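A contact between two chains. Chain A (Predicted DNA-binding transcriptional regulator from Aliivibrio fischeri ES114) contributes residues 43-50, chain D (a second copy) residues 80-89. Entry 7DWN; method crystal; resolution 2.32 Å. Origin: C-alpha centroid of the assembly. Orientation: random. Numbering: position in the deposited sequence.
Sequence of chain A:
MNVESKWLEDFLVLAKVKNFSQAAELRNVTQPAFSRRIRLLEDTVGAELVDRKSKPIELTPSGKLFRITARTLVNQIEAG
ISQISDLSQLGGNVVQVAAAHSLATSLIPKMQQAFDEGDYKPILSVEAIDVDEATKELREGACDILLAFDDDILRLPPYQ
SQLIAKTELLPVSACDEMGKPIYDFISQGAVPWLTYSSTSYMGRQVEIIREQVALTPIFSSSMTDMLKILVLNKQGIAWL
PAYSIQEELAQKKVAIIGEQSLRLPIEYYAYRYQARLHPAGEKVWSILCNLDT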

ATOM      1  N   ASP A  43     -21.296 -12.921  24.467  1.00 45.80           N
ATOM      2  CA  ASP A  43     -20.809 -14.162  25.061  1.00 53.67           C
ATOM      3  C   ASP A  43     -19.677 -14.768  24.242  1.00 56.23           C
ATOM      4  O   ASP A  43     -18.752 -15.362  24.809  1.00 57.30           O
ATOM      5  N   THR A  44     -19.731 -14.629  22.916  1.00 49.45           N
ATOM      6  CA  THR A  44     -18.686 -15.198  22.072  1.00 43.82           C
ATOM      7  C   THR A  44     -17.402 -14.378  22.137  1.00 49.86           C
ATOM      8  O   THR A  44     -16.307 -14.946  22.213  1.00 58.61           O
ATOM      9  N   VAL A  45     -17.507 -13.045  22.111  1.00 48.49           N
ATOM     10  CA  VAL A  45     -16.310 -12.210  22.219  1.00 47.39           C
ATOM     11  C   VAL A  45     -15.811 -12.086  23.648  1.00 47.70           C
ATOM     12  O   VAL A  45     -14.690 -11.606  23.862  1.00 48.99           O
ATOM     13  N   GLY A  46     -16.609 -12.498  24.631  1.00 50.62           N
ATOM     14  CA  GLY A  46     -16.158 -12.512  26.009  1.00 49.39           C
ATOM     15  C   GLY A  46     -16.161 -11.173  26.710  1.00 53.29           C
ATOM     16  O   GLY A  46     -15.311 -10.937  27.575  1.00 52.07           O
ATOM     17  N   ALA A  47     -17.094 -10.288  26.369  1.00 57.72           N
ATOM     18  CA  ALA A  47     -17.168  -8.984  27.012  1.00 57.76           C
ATOM     19  C   ALA A  47     -18.515  -8.347  26.712  1.00 51.40           C
ATOM     20  O   ALA A  47     -19.087  -8.548  25.638  1.00 47.17           O
ATOM     21  N   GLU A  48     -19.004  -7.571  27.676  1.00 48.77           N
ATOM     22  CA  GLU A  48     -20.179  -6.738  27.461  1.00 50.75           C
ATOM     23  C   GLU A  48     -19.813  -5.620  26.494  1.00 53.68           C
ATOM     24  O   GLU A  48     -18.992  -4.754  26.817  1.00 58.38           O
ATOM     25  N   LEU A  49     -20.408  -5.640  25.305  1.00 48.20           N
ATOM     26  CA  LEU A  49     -20.128  -4.634  24.291  1.00 45.45           C
ATOM     27  C   LEU A  49     -21.013  -3.404  24.417  1.00 53.19           C
ATOM     28  O   LEU A  49     -20.740  -2.394  23.760  1.00 60.75           O
ATOM     29  N   VAL A  50     -22.046  -3.457  25.253  1.00 58.51           N
ATOM     30  CA  VAL A  50     -23.088  -2.435  25.272  1.00 56.62           C
ATOM     31  C   VAL A  50     -23.637  -2.324  26.687  1.00 58.01           C
ATOM     32  O   VAL A  50     -23.847  -3.332  27.366  1.00 56.09           O
TER
ATOM     33  N   GLY D  80      -9.111  -9.210  17.120  1.00 59.96           N
ATOM     34  CA  GLY D  80     -10.072  -8.339  17.777  1.00 56.81           C
ATOM     35  C   GLY D  80     -10.495  -8.866  19.134  1.00 59.18           C
ATOM     36  O   GLY D  80     -10.602  -8.105  20.105  1.00 55.42           O
ATOM     37  N   ILE D  81     -10.730 -10.177  19.229  1.00 55.62           N
ATOM     38  CA  ILE D  81     -11.081 -10.749  20.522  1.00 56.74           C
ATOM     39  C   ILE D  81      -9.900 -10.668  21.484  1.00 62.92           C
ATOM     40  O   ILE D  81     -10.090 -10.483  22.688  1.00 63.14           O
ATOM     41  N   SER D  82      -8.665 -10.747  20.979  1.00 69.73           N
ATOM     42  CA  SER D  82      -7.512 -10.576  21.859  1.00 75.64           C
ATOM     43  C   SER D  82      -7.375  -9.128  22.319  1.00 69.28           C
ATOM     44  O   SER D  82      -6.993  -8.871  23.466  1.00 68.67           O
ATOM     45  N   GLN D  83      -7.670  -8.170  21.434  1.00 66.40           N
ATOM     46  CA  GLN D  83      -7.693  -6.767  21.836  1.00 68.11           C
ATOM     47  C   GLN D  83      -8.716  -6.536  22.938  1.00 64.91           C
ATOM     48  O   GLN D  83      -8.457  -5.801  23.899  1.00 61.69           O
ATOM     49  N   ILE D  84      -9.889  -7.161  22.814  1.00 62.73           N
ATOM     50  CA  ILE D  84     -10.911  -7.041  23.847  1.00 60.95           C
ATOM     51  C   ILE D  84     -10.543  -7.829  25.101  1.00 65.45           C
ATOM     52  O   ILE D  84     -11.042  -7.529  26.189  1.00 56.67           O
ATOM     53  N   SER D  85      -9.679  -8.839  24.982  1.00 67.85           N
ATOM     54  CA  SER D  85      -9.340  -9.660  26.141  1.00 77.64           C
ATOM     55  C   SER D  85      -8.679  -8.835  27.238  1.00 79.86           C
ATOM     56  O   SER D  85      -8.902  -9.083  28.429  1.00 86.36           O
ATOM     57  N   ASP D  86      -7.867  -7.847  26.859  1.00 76.06           N
ATOM     58  CA  ASP D  86      -7.213  -7.007  27.858  1.00 78.60           C
ATOM     59  C   ASP D  86      -8.198  -6.029  28.489  1.00 80.48           C
ATOM     60  O   ASP D  86      -8.155  -5.793  29.702  1.00 86.43           O
ATOM     61  N   LEU D  87      -9.097  -5.458  27.684  1.00 73.87           N
ATOM     62  CA  LEU D  87     -10.020  -4.451  28.199  1.00 68.30           C
ATOM     63  C   LEU D  87     -11.102  -5.075  29.072  1.00 64.50           C
ATOM     64  O   LEU D  87     -11.460  -4.516  30.115  1.00 65.02           O
ATOM     65  N   SER D  88     -11.636  -6.228  28.662  1.00 65.09           N
ATOM     66  CA  SER D  88     -12.744  -6.849  29.382  1.00 64.45           C
ATOM     67  C   SER D  88     -12.354  -7.206  30.809  1.00 70.87           C
ATOM     68  O   SER D  88     -13.183  -7.132  31.724  1.00 72.01           O
ATOM     69  N   GLN D  89     -11.101  -7.617  31.015  1.00 74.60           N
ATOM     70  CA  GLN D  89     -10.628  -7.887  32.367  1.00 76.60           C
ATOM     71  C   GLN D  89     -10.713  -6.635  33.229  1.00 71.52           C
ATOM     72  O   GLN D  89     -11.004  -6.715  34.429  1.00 63.70           O
TER

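The contact sets one face of a helix, chain D 80-89, against the point where a helix of chain A ends and turns into a loop. The helix presents Ile D81, Ile D84 and Ser D88, spaced three and then four residues apart, so that one helical stripe faces the other chain; all three have CA-to-CB bonds pointing toward it. No hydrogen bond crosses between the stretches, and the 275 Å² buried here is a matter of shape and apolar packing.

Both isoleucines adopt the m,t rotamer, chi1 -63° and chi2 -175° in Ile D81, chi1 -72° and chi2 -172° in Ile D84. This is a comfortable choice on a helix, and the trans chi2 extends CD1 away from the backbone, leaving CG2 as a second, shorter prong. Ile D81 uses both branches: CD1 lies 4.2 Å from the carbonyl O of Thr A44, while CG2 sits 3.8 Å from O of Val A45. Between them, CG1 of Ile D81 meets CG1 of Val A45 at 4.3 Å. Val A45, with chi1 at -58° (m), points its CA-to-CB bond sideways, yet it is buried, with 55 Å² covered by the helix; its O also lies 4.2 Å from CG2 of Ile D84.

Ile D84 divides its branches in the same manner. Its CG2 approaches CB of Ala A47 at 3.5 Å, a tight methyl-to-methyl contact, and its CD1 reaches CD2 of Leu A49 at 3.9 Å. The leucine makes that meeting possible through its own rotamer: CB leaves sideways, but chi1 -56° (m) and chi2 176° (t) bring the end of the side chain nearer to the helix. Reach therefore comes from a long side chain, where Ala A47 gains its contact by pointing directly toward the helix from an extended backbone, phi/psi -165/147.

Ala A47 also touches the last residue of the stripe, its CB lying 3.5 Å from CB of Ser D88. The single methyl is thus lodged between Ile D84 and Ser D88, one turn apart. Ser D88 takes chi1 63° (p), which directs its hydroxyl back along its own helix, where OG donates to O of Ile D84 at 3.1 Å. That carbonyl also accepts the backbone N of Ser D88 at 2.9 Å. The hydroxyl is engaged within its own chain, and CB of Ser D88 makes the closest approaches to the partner, 3.7 Å from O of Gly A46 and 3.5 Å from CB of Ala A47.

Gly A46 makes the turn between the two chain A segments. It is the first residue to leave helical geometry, and its positive phi of 78° by itself favours glycine. A CB here would point toward chain D, but the ideal position stays 5.2 Å from CG2 of Ile D81, so the backbone conformation is the clearer argument for glycine. Thr A44 (chi1 -46°, m), whose side chain stays 5.4 Å from the helix, has OG1 hydrogen-bonded elsewhere in the structure. The rule is economical: a helical stripe of two isoleucines and a serine packs on a helix end, the turn after it and the loop, where Val A45, Ala A47 and Leu A49 supply the apolar partners.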

ATOM      1  CB  ASP A  43     -21.951 -15.168  25.202  1.00 56.96           C
ATOM      2  CG  ASP A  43     -22.915 -14.806  26.313  1.00 64.81           C
ATOM      3  OD1 ASP A  43     -22.652 -13.818  27.032  1.00 66.27           O
ATOM      4  OD2 ASP A  43     -23.933 -15.513  26.470  1.00 70.47           O
ATOM      5  CB  THR A  44     -19.175 -15.314  20.628  1.00 50.53           C
ATOM      6  OG1 THR A  44     -20.490 -15.881  20.614  1.00 54.00           O
ATOM      7  CG2 THR A  44     -18.244 -16.211  19.828  1.00 50.16           C
ATOM      8  CB  VAL A  45     -16.544 -10.797  21.653  1.00 50.14           C
ATOM      9  CG1 VAL A  45     -16.974 -10.875  20.196  1.00 44.45           C
ATOM     10  CG2 VAL A  45     -17.576 -10.055  22.485  1.00 52.11           C
ATOM     11  CB  ALA A  47     -16.043  -8.057  26.547  1.00 61.20           C
ATOM     12  CB  GLU A  48     -20.678  -6.171  28.788  1.00 56.20           C
ATOM     13  CG  GLU A  48     -20.817  -7.203  29.894  1.00 65.54           C
ATOM     14  CD  GLU A  48     -21.217  -6.582  31.218  1.00 79.77           C
ATOM     15  OE1 GLU A  48     -22.406  -6.236  31.383  1.00 84.68           O
ATOM     16  OE2 GLU A  48     -20.335  -6.432  32.090  1.00 84.46           O
ATOM     17  CB  LEU A  49     -20.297  -5.236  22.891  1.00 49.33           C
ATOM     18  CG  LEU A  49     -19.461  -6.479  22.578  1.00 53.29           C
ATOM     19  CD1 LEU A  49     -19.797  -7.021  21.198  1.00 49.39           C
ATOM     20  CD2 LEU A  49     -17.976  -6.167  22.688  1.00 51.15           C
ATOM     21  CB  VAL A  50     -24.201  -2.777  24.255  1.00 60.11           C
ATOM     22  CG1 VAL A  50     -25.558  -2.304  24.744  1.00 64.99           C
ATOM     23  CG2 VAL A  50     -23.883  -2.179  22.892  1.00 62.73           C
TER
ATOM     24  CB  ILE D  81     -11.598 -12.188  20.348  1.00 54.96           C
ATOM     25  CG1 ILE D  81     -12.886 -12.182  19.523  1.00 46.55           C
ATOM     26  CG2 ILE D  81     -11.847 -12.838  21.698  1.00 58.81           C
ATOM     27  CD1 ILE D  81     -13.547 -13.534  19.403  1.00 50.03           C
ATOM     28  CB  SER D  82      -6.236 -11.042  21.159  1.00 79.01           C
ATOM     29  OG  SER D  82      -6.291 -12.427  20.866  1.00 86.71           O
ATOM     30  CB  GLN D  83      -8.002  -5.876  20.631  1.00 71.16           C
ATOM     31  CG  GLN D  83      -6.795  -5.185  20.020  1.00 75.37           C
ATOM     32  CD  GLN D  83      -7.189  -4.070  19.069  1.00 82.11           C
ATOM     33  OE1 GLN D  83      -8.287  -4.071  18.511  1.00 84.24           O
ATOM     34  NE2 GLN D  83      -6.295  -3.105  18.887  1.00 85.64           N
ATOM     35  CB  ILE D  84     -12.270  -7.478  23.264  1.00 51.12           C
ATOM     36  CG1 ILE D  84     -12.783  -6.429  22.281  1.00 48.64           C
ATOM     37  CG2 ILE D  84     -13.305  -7.704  24.347  1.00 52.18           C
ATOM     38  CD1 ILE D  84     -14.181  -6.700  21.817  1.00 47.03           C
ATOM     39  CB  SER D  85      -8.434 -10.816  25.716  1.00 85.23           C
ATOM     40  OG  SER D  85      -8.035 -11.595  26.830  1.00 87.79           O
ATOM     41  CB  ASP D  86      -6.043  -6.256  27.223  1.00 83.78           C
ATOM     42  CG  ASP D  86      -5.048  -7.184  26.553  1.00 91.95           C
ATOM     43  OD1 ASP D  86      -4.967  -8.363  26.959  1.00 95.42           O
ATOM     44  OD2 ASP D  86      -4.345  -6.736  25.622  1.00 90.47           O
ATOM     45  CB  LEU D  87     -10.654  -3.677  27.044  1.00 70.46           C
ATOM     46  CG  LEU D  87      -9.755  -2.694  26.295  1.00 70.71           C
ATOM     47  CD1 LEU D  87     -10.542  -1.992  25.203  1.00 63.29           C
ATOM     48  CD2 LEU D  87      -9.156  -1.686  27.260  1.00 70.58           C
ATOM     49  CB  SER D  88     -13.216  -8.096  28.636  1.00 64.33           C
ATOM     50  OG  SER D  88     -12.193  -9.075  28.575  1.00 58.86           O
ATOM     51  CB  GLN D  89      -9.198  -8.425  32.320  1.00 81.06           C
ATOM     52  CG  GLN D  89      -8.684  -8.943  33.649  1.00 80.63           C
ATOM     53  CD  GLN D  89      -7.293  -9.536  33.538  1.00 76.39           C
ATOM     54  OE1 GLN D  89      -6.869  -9.957  32.461  1.00 70.53           O
ATOM     55  NE2 GLN D  89      -6.572  -9.565  34.653  1.00 79.53           N
TER